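Local atomic coordinates of putative polysaccharide binding proteins (DUF1812) (Bacteroides thetaiotaomicron VPI-5482, PDB entry 3GF8), a protein that is probably a fimbrial component of the FimB/Mfa2 lipoprotein family, likely attached to the outer membrane and involved in fimbrial assembly. Residues F20-Y24 against N144-D148. Numbering follows the deposited sequence.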
loop_
_atom_site.group_PDB
_atom_site.type_symbol
_atom_site.label_atom_id
_atom_site.label_comp_id
_atom_site.label_asym_id
_atom_site.label_seq_id
_atom_site.Cartn_x
_atom_site.Cartn_y
_atom_site.Cartn_z
ATOM N N PHE A 20 18.124 4.907 3.350
ATOM C CA PHE A 20 16.734 4.431 3.310
ATOM C C PHE A 20 16.727 2.920 3.309
ATOM O O PHE A 20 17.507 2.280 2.578
ATOM C CB PHE A 20 16.027 4.914 2.050
ATOM C CG PHE A 20 15.946 6.406 1.936
ATOM C CD1 PHE A 20 17.011 7.135 1.412
ATOM C CD2 PHE A 20 14.826 7.079 2.378
ATOM C CE1 PHE A 20 16.923 8.513 1.302
ATOM C CE2 PHE A 20 14.750 8.442 2.288
ATOM C CZ PHE A 20 15.807 9.158 1.746
ATOM N N LYS A 21 15.864 2.317 4.121
ATOM C CA LYS A 21 15.735 0.838 4.039
ATOM C C LYS A 21 14.302 0.421 3.851
ATOM O O LYS A 21 13.398 1.117 4.314
ATOM C CB LYS A 21 16.352 0.151 5.256
ATOM C CG LYS A 21 15.713 0.443 6.642
ATOM C CD LYS A 21 16.393 -0.435 7.719
ATOM C CE LYS A 21 15.756 -0.350 9.060
ATOM N NZ LYS A 21 14.417 -0.919 9.024
ATOM N N TYR A 22 14.117 -0.728 3.183
ATOM C CA TYR A 22 12.834 -1.352 2.998
ATOM C C TYR A 22 12.947 -2.826 3.342
ATOM O O TYR A 22 13.033 -3.676 2.443
ATOM C CB TYR A 22 12.299 -1.154 1.553
ATOM C CG TYR A 22 11.034 -1.923 1.284
ATOM C CD1 TYR A 22 9.978 -1.954 2.214
ATOM C CD2 TYR A 22 10.898 -2.670 0.130
ATOM C CE1 TYR A 22 8.800 -2.718 1.954
ATOM C CE2 TYR A 22 9.753 -3.404 -0.122
ATOM C CZ TYR A 22 8.715 -3.440 0.787
ATOM O OH TYR A 22 7.596 -4.201 0.476
ATOM N N ASP A 23 12.944 -3.115 4.647
ATOM C CA ASP A 23 12.993 -4.479 5.132
ATOM C C ASP A 23 11.721 -4.877 5.828
ATOM O O ASP A 23 11.560 -6.054 6.214
ATOM C CB ASP A 23 14.201 -4.719 6.051
ATOM C CG ASP A 23 14.184 -3.858 7.333
ATOM O OD1 ASP A 23 13.264 -3.061 7.574
ATOM O OD2 ASP A 23 15.160 -3.957 8.086
ATOM N N TYR A 24 10.787 -3.931 5.967
ATOM C CA TYR A 24 9.461 -4.257 6.554
ATOM C C TYR A 24 8.537 -4.991 5.521
ATOM O O TYR A 24 7.540 -4.459 5.030
ATOM C CB TYR A 24 8.829 -2.995 7.144
ATOM C CG TYR A 24 7.813 -3.244 8.226
ATOM C CD1 TYR A 24 8.170 -3.830 9.423
ATOM C CD2 TYR A 24 6.499 -2.861 8.069
ATOM C CE1 TYR A 24 7.244 -4.048 10.418
ATOM C CE2 TYR A 24 5.563 -3.077 9.058
ATOM C CZ TYR A 24 5.950 -3.659 10.239
ATOM O OH TYR A 24 5.022 -3.879 11.233
ATOM N N ASN A 144 13.068 4.386 7.653
ATOM C CA ASN A 144 12.406 3.104 7.513
ATOM C C ASN A 144 11.125 3.198 6.660
ATOM O O ASN A 144 10.232 3.970 6.980
ATOM C CB ASN A 144 12.062 2.525 8.874
ATOM C CG ASN A 144 11.530 1.143 8.764
ATOM O OD1 ASN A 144 12.173 0.274 8.200
ATOM N ND2 ASN A 144 10.314 0.941 9.238
ATOM N N LEU A 145 11.064 2.379 5.609
ATOM C CA LEU A 145 10.001 2.464 4.597
ATOM C C LEU A 145 8.969 1.372 4.762
ATOM O O LEU A 145 9.317 0.178 4.936
ATOM C CB LEU A 145 10.578 2.360 3.176
ATOM C CG LEU A 145 11.437 3.542 2.775
ATOM C CD1 LEU A 145 12.081 3.323 1.356
ATOM C CD2 LEU A 145 10.596 4.790 2.875
ATOM N N ILE A 146 7.712 1.792 4.657
ATOM C CA ILE A 146 6.545 0.927 4.773
ATOM C C ILE A 146 5.725 1.017 3.491
ATOM O O ILE A 146 5.343 2.123 3.061
ATOM C CB ILE A 146 5.682 1.403 5.966
ATOM C CG1 ILE A 146 6.467 1.218 7.285
ATOM C CG2 ILE A 146 4.332 0.660 6.020
ATOM C CD1 ILE A 146 5.753 1.728 8.436
ATOM N N ARG A 147 5.409 -0.133 2.901
ATOM C CA ARG A 147 4.706 -0.146 1.643
ATOM C C ARG A 147 3.256 0.110 1.871
ATOM O O ARG A 147 2.633 -0.531 2.724
ATOM C CB ARG A 147 4.903 -1.453 0.880
ATOM C CG ARG A 147 4.321 -1.386 -0.502
ATOM C CD ARG A 147 4.835 -2.487 -1.432
ATOM N NE ARG A 147 3.899 -2.690 -2.534
ATOM C CZ ARG A 147 4.064 -3.568 -3.509
ATOM N NH1 ARG A 147 5.111 -4.377 -3.532
ATOM N NH2 ARG A 147 3.167 -3.649 -4.468
ATOM N N ASP A 148 2.713 1.061 1.103
ATOM C CA ASP A 148 1.332 1.510 1.301
ATOM C C ASP A 148 0.363 1.016 0.219
ATOM O O ASP A 148 -0.867 0.950 0.436
ATOM C CB ASP A 148 1.301 3.050 1.330
ATOM C CG ASP A 148 1.594 3.637 2.709
ATOM O OD1 ASP A 148 1.752 2.889 3.699
ATOM O OD2 ASP A 148 1.659 4.879 2.794
HETATM O O HOH W 1 7.451 -4.849 -1.999
HETATM O O HOH W 2 5.727 -2.606 4.329
HETATM O O HOH W 3 11.324 -1.127 5.946
#
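When two parallel strands part company, water can take over the work of direct backbone pairing, and residues 20-24 and 144-148 illustrate how. Their last direct backbone bond runs from Leu145 N to Lys21 O, 3.0 Å, at the parallel bridge between Lys21 and Asn144. Leu145, with the largest area buried here, has its CA-CB bond pointing toward the other segment: its CD1 lies 4.3 Å from Phe20 CB and its CB 4.2 Å from Tyr22 CB. Tyr22, second in buried area, presents the edge of its ring to the Leu145 carbonyl, CD1 to O 3.5 Å, while Trp124 meets that ring edge-to-face. On the other face of the sheet, Asn144 OD1 accepts a 2.7 Å hydrogen bond from Lys21 NZ, which also forms a 2.8 Å salt bridge with Asp23 OD1; Asn144 ND2 is held by Glu127. The pairing belongs to the large mixed sheet of this fimbrillin-superfamily protein, in which strand 16-21 runs parallel to 139-158, itself antiparallel to its hairpin partner 124-133. Tyr22 CA is still 5.0 Å from Leu145 CA, but Tyr24 CA is 6.2 Å from Ile146 CA, and 20-24 and 144-147 run 57° apart. One water fills the opening, accepting from Tyr24 N (2.9 Å) and lying within hydrogen-bonding distance of Leu145 O (2.6 Å) and Asn144 OD1 (2.8 Å). A second donates to Tyr24 O at 2.7 Å and accepts from Arg147 N at 2.9 Å. Farther along, a third joins Tyr22 OH, 2.6 Å away, to Arg147 NH1, 2.8 Å away, while Arg147 NE bonds to the carbonyl of Thr149.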